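Local coordinates for acyl carrier protein (Leishmania major, PDB 5ZWT) that probably carries growing acyl chains on a phosphopantetheine arm during fatty acid biosynthesis, at residues 10-15 with 24-29; 45-50 with 61-66. The protein carries 1 engineered substitution. All coordinates share one frame; numbering follows the deposited sequence.

In the fold
Both contacts belong to one small all-helical acyl carrier fold and come in series along the chain, with centres 15 Å apart on opposite sides of its centre. Interaction 1 lays the loop before helix 40-53 on helix 3-16; interaction 2 sets helix 40-53 against helix 60-63 and the turn after it. The two meet where helix 3-16 packs on helix 40-53: Val14 CG1 lies 3.6 Å from Ala49 CB, and Val15 CG2 lies 4.2 Å from Val46 CG1. Helix 69-78 touches side chains of both contacts. The apolar side chains of the two contacts thus adjoin inside the bundle; in many acyl carrier proteins the acyl chain is housed among the helices, and the same is likely here.

Interaction 1 (10-15 with 24-29); sequences RVLEVV and SKVTPE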
loop_
_atom_site.group_PDB
_atom_site.type_symbol
_atom_site.label_atom_id
_atom_site.label_comp_id
_atom_site.label_asym_id
_atom_site.label_seq_id
_atom_site.Cartn_x
_atom_site.Cartn_y
_atom_site.Cartn_z
ATOM N N ARG A 10 2.831 2.274 6.475
ATOM C CA ARG A 10 1.909 3.164 7.154
ATOM C C ARG A 10 1.865 2.877 8.651
ATOM O O ARG A 10 1.718 3.810 9.439
ATOM C CB ARG A 10 0.531 3.071 6.503
ATOM C CG ARG A 10 0.533 3.603 5.053
ATOM C CD ARG A 10 -0.709 3.168 4.303
ATOM N NE ARG A 10 -1.935 3.541 4.994
ATOM C CZ ARG A 10 -3.144 3.124 4.620
ATOM N NH1 ARG A 10 -3.269 2.332 3.563
ATOM N NH2 ARG A 10 -4.227 3.495 5.297
ATOM N N VAL A 11 2.052 1.622 9.073
ATOM C CA VAL A 11 2.108 1.381 10.517
ATOM C C VAL A 11 3.329 2.055 11.124
ATOM O O VAL A 11 3.250 2.643 12.215
ATOM C CB VAL A 11 2.083 -0.125 10.839
ATOM C CG1 VAL A 11 2.340 -0.343 12.348
ATOM C CG2 VAL A 11 0.740 -0.705 10.458
ATOM N N LEU A 12 4.464 2.025 10.414
ATOM C CA LEU A 12 5.687 2.613 10.962
ATOM C C LEU A 12 5.492 4.092 11.213
ATOM O O LEU A 12 5.949 4.613 12.235
ATOM C CB LEU A 12 6.883 2.392 10.023
ATOM C CG LEU A 12 7.485 0.982 9.925
ATOM C CD1 LEU A 12 8.474 0.920 8.783
ATOM C CD2 LEU A 12 8.155 0.582 11.229
ATOM N N GLU A 13 4.769 4.777 10.322
ATOM C CA GLU A 13 4.622 6.219 10.490
ATOM C C GLU A 13 3.616 6.547 11.579
ATOM O O GLU A 13 3.806 7.521 12.330
ATOM C CB GLU A 13 4.202 6.866 9.166
ATOM C CG GLU A 13 4.906 8.193 8.862
ATOM C CD GLU A 13 6.411 8.027 8.712
ATOM O OE1 GLU A 13 6.844 7.074 8.033
ATOM O OE2 GLU A 13 7.164 8.835 9.297
ATOM N N VAL A 14 2.589 5.710 11.743
ATOM C CA VAL A 14 1.685 5.887 12.875
ATOM C C VAL A 14 2.457 5.773 14.183
ATOM O O VAL A 14 2.307 6.605 15.086
ATOM C CB VAL A 14 0.528 4.869 12.820
ATOM C CG1 VAL A 14 -0.278 4.919 14.122
ATOM C CG2 VAL A 14 -0.365 5.184 11.625
ATOM N N VAL A 15 3.312 4.752 14.301
ATOM C CA VAL A 15 3.981 4.501 15.577
ATOM C C VAL A 15 5.041 5.555 15.837
ATOM O O VAL A 15 5.154 6.077 16.953
ATOM C CB VAL A 15 4.611 3.092 15.599
ATOM C CG1 VAL A 15 5.500 2.946 16.840
ATOM C CG2 VAL A 15 3.542 2.015 15.601
ATOM N N SER A 24 13.214 7.254 16.694
ATOM C CA SER A 24 14.475 6.687 16.250
ATOM C C SER A 24 14.641 5.220 16.636
ATOM O O SER A 24 15.515 4.554 16.074
ATOM C CB SER A 24 15.642 7.511 16.797
ATOM O OG SER A 24 15.739 7.374 18.196
ATOM N N LYS A 25 13.850 4.701 17.579
ATOM C CA LYS A 25 13.974 3.303 17.993
ATOM C C LYS A 25 13.051 2.344 17.246
ATOM O O LYS A 25 13.183 1.123 17.420
ATOM C CB LYS A 25 13.713 3.165 19.491
ATOM C CG LYS A 25 14.519 4.110 20.357
ATOM C CD LYS A 25 14.268 3.821 21.823
ATOM C CE LYS A 25 14.760 2.427 22.169
ATOM N NZ LYS A 25 16.249 2.344 22.237
ATOM N N VAL A 26 12.149 2.857 16.413
ATOM C CA VAL A 26 11.094 2.062 15.782
ATOM C C VAL A 26 11.649 1.307 14.575
ATOM O O VAL A 26 12.134 1.924 13.632
ATOM C CB VAL A 26 9.942 2.994 15.366
ATOM C CG1 VAL A 26 8.905 2.275 14.513
ATOM C CG2 VAL A 26 9.284 3.600 16.605
ATOM N N THR A 27 11.490 -0.017 14.554
ATOM C CA THR A 27 11.796 -0.850 13.395
ATOM C C THR A 27 10.570 -1.672 13.045
ATOM O O THR A 27 9.592 -1.699 13.796
ATOM C CB THR A 27 12.975 -1.804 13.653
ATOM O OG1 THR A 27 12.562 -2.872 14.522
ATOM C CG2 THR A 27 14.111 -1.083 14.298
ATOM N N PRO A 28 10.581 -2.356 11.893
ATOM C CA PRO A 28 9.491 -3.306 11.596
ATOM C C PRO A 28 9.317 -4.430 12.621
ATOM O O PRO A 28 8.299 -5.131 12.555
ATOM C CB PRO A 28 9.879 -3.879 10.230
ATOM C CG PRO A 28 10.822 -2.886 9.626
ATOM C CD PRO A 28 11.383 -2.024 10.697
ATOM N N GLU A 29 10.238 -4.616 13.567
ATOM C CA GLU A 29 10.083 -5.651 14.584
ATOM C C GLU A 29 9.886 -5.101 15.992
ATOM O O GLU A 29 9.946 -5.873 16.952
ATOM C CB GLU A 29 11.281 -6.611 14.563
ATOM C CG GLU A 29 11.692 -6.985 13.143
ATOM C CD GLU A 29 10.941 -8.214 12.655
ATOM O OE1 GLU A 29 11.009 -8.538 11.448
ATOM O OE2 GLU A 29 10.188 -8.796 13.469
#
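Leu12 reaches from helix 3-16 to the loop that carries Val26, Thr27 and Pro28, and the far end of its side chain does the touching. CB and CG form the stem: CG stands anti to the backbone carbonyl carbon (chi1 -73°), which carries the fork across the gap. There the two methyls part. CD1 prolongs the chain, CG-CD1 running anti to CA-CB (chi2 170°), while CD2 branches off into the loop. Leu12 CD2 sits over the face of the Thr27-Pro28 peptide group, 3.7 Å from Thr27 O and 3.9 Å from Pro28 N. The same methyl, Leu12 CD2, meets Val26 CG1 at 3.8 Å and, more loosely, Pro28 CD at 4.2 Å, so one carbon packs against three consecutive loop residues.

One helical turn on, Val15 extends the apolar strip. Val15 CG1 meets Val26 CG2 at 3.8 Å, the two valines crossing at a slant, and Val26 is thereby wedged by its two methyls against both Leu12 and Val15. The contact is held by van der Waals packing, while two backbone N-H groups of the loop are engaged locally: Glu29 N donates to Thr27 OG1 at 3.1 Å with an N-H...O angle of 154°, an ST turn, and Thr27 N bonds to Ser30 OG.

Ile69 of helix 69-78 touches both Leu12 and Val26, Leu8 of helix 3-16 touches Pro28, and Leu36, farther along the same connection between the two helices, meets Val15. The loop therefore lies along helix 3-16, close to the start of helix 69-78, while Val14 of the same helical segment packs on helix 40-53.

Interaction 2 (45-50 with 61-66); sequences EVVFAI and HDAEKI
The shortest polar bond among these residues, 2.9 Å from Ile50 N to Val46 O, closes the helical turn that presents Val47 to Ala63 and Ile66. On the other side, Ile66 N reaches Ala63 O at 3.1 Å, closing a type I beta turn that brings both apolar partners round to face Val47.

Val47 carries the contact with its two methyls, each serving a different partner. Val47 CG1, placed anti to the backbone N (chi1 167°), comes within 4.0 Å of Ala63 CB. Val47 CG2, beside the backbone N, lies 4.4 Å from Ile66 CG2, a looser fit of one branch methyl against another. Val47 is thus astride the turn, one methyl at its start and the other at its end. Ile50, one turn further along helix 40-53, points the same way but keeps some distance, Ile50 CD1 lying 5.1 Å from Ile66 CG2; instead it meets Ala72 and Ile76 of helix 69-78. Ile58 touches Ala63, and Phe32 and Ala72 touch Ile66.

The polar exception is Ile66 O, which is buried here, lies 4.4 Å from Val47 CG2 and has no hydrogen-bonding partner in the model. Segments 45-50 and 61-66 meet through methyl groups, with no hydrogen bond between them. Van der Waals contacts of this kind fix no single direction, which might allow adjustment between the closed apo and open holo forms of the protein.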
loop_
_atom_site.group_PDB
_atom_site.type_symbol
_atom_site.label_atom_id
_atom_site.label_comp_id
_atom_site.label_asym_id
_atom_site.label_seq_id
_atom_site.Cartn_x
_atom_site.Cartn_y
_atom_site.Cartn_z
ATOM N N GLU A 45 -3.809 3.584 22.771
ATOM C CA GLU A 45 -3.902 4.757 21.915
ATOM C C GLU A 45 -3.163 4.533 20.610
ATOM O O GLU A 45 -3.568 5.062 19.571
ATOM C CB GLU A 45 -3.368 5.997 22.624
ATOM C CG GLU A 45 -3.767 6.105 24.074
ATOM C CD GLU A 45 -3.362 7.427 24.684
ATOM O OE1 GLU A 45 -4.248 8.168 25.173
ATOM O OE2 GLU A 45 -2.147 7.725 24.668
ATOM N N VAL A 46 -2.100 3.734 20.628
ATOM C CA VAL A 46 -1.417 3.392 19.381
ATOM C C VAL A 46 -2.315 2.513 18.513
ATOM O O VAL A 46 -2.429 2.721 17.297
ATOM C CB VAL A 46 -0.068 2.717 19.700
ATOM C CG1 VAL A 46 0.502 2.048 18.505
ATOM C CG2 VAL A 46 0.907 3.774 20.242
ATOM N N VAL A 47 -2.955 1.508 19.124
ATOM C CA VAL A 47 -3.920 0.670 18.410
ATOM C C VAL A 47 -5.045 1.527 17.822
ATOM O O VAL A 47 -5.473 1.324 16.676
ATOM C CB VAL A 47 -4.459 -0.419 19.359
ATOM C CG1 VAL A 47 -5.687 -1.096 18.772
ATOM C CG2 VAL A 47 -3.380 -1.448 19.659
ATOM N N PHE A 48 -5.531 2.514 18.582
ATOM C CA PHE A 48 -6.594 3.371 18.054
ATOM C C PHE A 48 -6.103 4.175 16.852
ATOM O O PHE A 48 -6.819 4.303 15.850
ATOM C CB PHE A 48 -7.130 4.292 19.155
ATOM C CG PHE A 48 -8.143 5.331 18.668
ATOM C CD1 PHE A 48 -9.458 4.976 18.409
ATOM C CD2 PHE A 48 -7.777 6.651 18.508
ATOM C CE1 PHE A 48 -10.397 5.935 17.978
ATOM C CE2 PHE A 48 -8.700 7.616 18.060
ATOM C CZ PHE A 48 -10.003 7.257 17.804
ATOM N N ALA A 49 -4.870 4.698 16.912
ATOM C CA ALA A 49 -4.332 5.429 15.767
ATOM C C ALA A 49 -4.161 4.527 14.551
ATOM O O ALA A 49 -4.292 4.988 13.400
ATOM C CB ALA A 49 -3.008 6.091 16.136
ATOM N N ILE A 50 -3.838 3.251 14.777
ATOM C CA ILE A 50 -3.807 2.279 13.683
ATOM C C ILE A 50 -5.213 2.050 13.133
ATOM O O ILE A 50 -5.406 1.925 11.915
ATOM C CB ILE A 50 -3.154 0.965 14.164
ATOM C CG1 ILE A 50 -1.665 1.185 14.431
ATOM C CG2 ILE A 50 -3.357 -0.172 13.161
ATOM C CD1 ILE A 50 -0.969 -0.019 15.094
ATOM N N HIS A 61 -11.064 -8.548 20.900
ATOM C CA HIS A 61 -10.404 -9.850 20.860
ATOM C C HIS A 61 -9.109 -9.793 20.047
ATOM O O HIS A 61 -8.088 -10.362 20.451
ATOM C CB HIS A 61 -11.355 -10.903 20.291
ATOM N N ASP A 62 -9.116 -9.078 18.912
ATOM C CA ASP A 62 -7.907 -8.988 18.104
ATOM C C ASP A 62 -7.021 -7.805 18.466
ATOM O O ASP A 62 -5.809 -7.866 18.226
ATOM C CB ASP A 62 -8.244 -8.863 16.616
ATOM C CG ASP A 62 -9.130 -9.972 16.111
ATOM O OD1 ASP A 62 -8.763 -11.154 16.264
ATOM O OD2 ASP A 62 -10.184 -9.656 15.538
ATOM N N ALA A 63 -7.577 -6.753 19.069
ATOM C CA ALA A 63 -6.742 -5.640 19.511
ATOM C C ALA A 63 -5.817 -6.049 20.656
ATOM O O ALA A 63 -4.662 -5.608 20.712
ATOM C CB ALA A 63 -7.620 -4.453 19.909
ATOM N N GLU A 64 -6.290 -6.916 21.560
ATOM C CA GLU A 64 -5.460 -7.343 22.685
ATOM C C GLU A 64 -4.213 -8.090 22.230
ATOM O O GLU A 64 -3.192 -8.068 22.924
ATOM C CB GLU A 64 -6.260 -8.249 23.634
ATOM C CG GLU A 64 -7.529 -7.655 24.236
ATOM C CD GLU A 64 -8.342 -8.678 25.038
ATOM O OE1 GLU A 64 -8.015 -9.883 24.991
ATOM O OE2 GLU A 64 -9.316 -8.273 25.708
ATOM N N LYS A 65 -4.274 -8.756 21.078
ATOM C CA LYS A 65 -3.132 -9.513 20.591
ATOM C C LYS A 65 -2.062 -8.637 19.952
ATOM O O LYS A 65 -0.930 -9.100 19.773
ATOM C CB LYS A 65 -3.601 -10.572 19.591
ATOM N N ILE A 66 -2.383 -7.385 19.624
ATOM C CA ILE A 66 -1.466 -6.487 18.921
ATOM C C ILE A 66 -0.518 -5.872 19.949
ATOM O O ILE A 66 -0.873 -4.916 20.639
ATOM C CB ILE A 66 -2.224 -5.409 18.140
ATOM C CG1 ILE A 66 -3.241 -6.046 17.176
ATOM C CG2 ILE A 66 -1.253 -4.549 17.385
ATOM C CD1 ILE A 66 -3.929 -5.066 16.224
#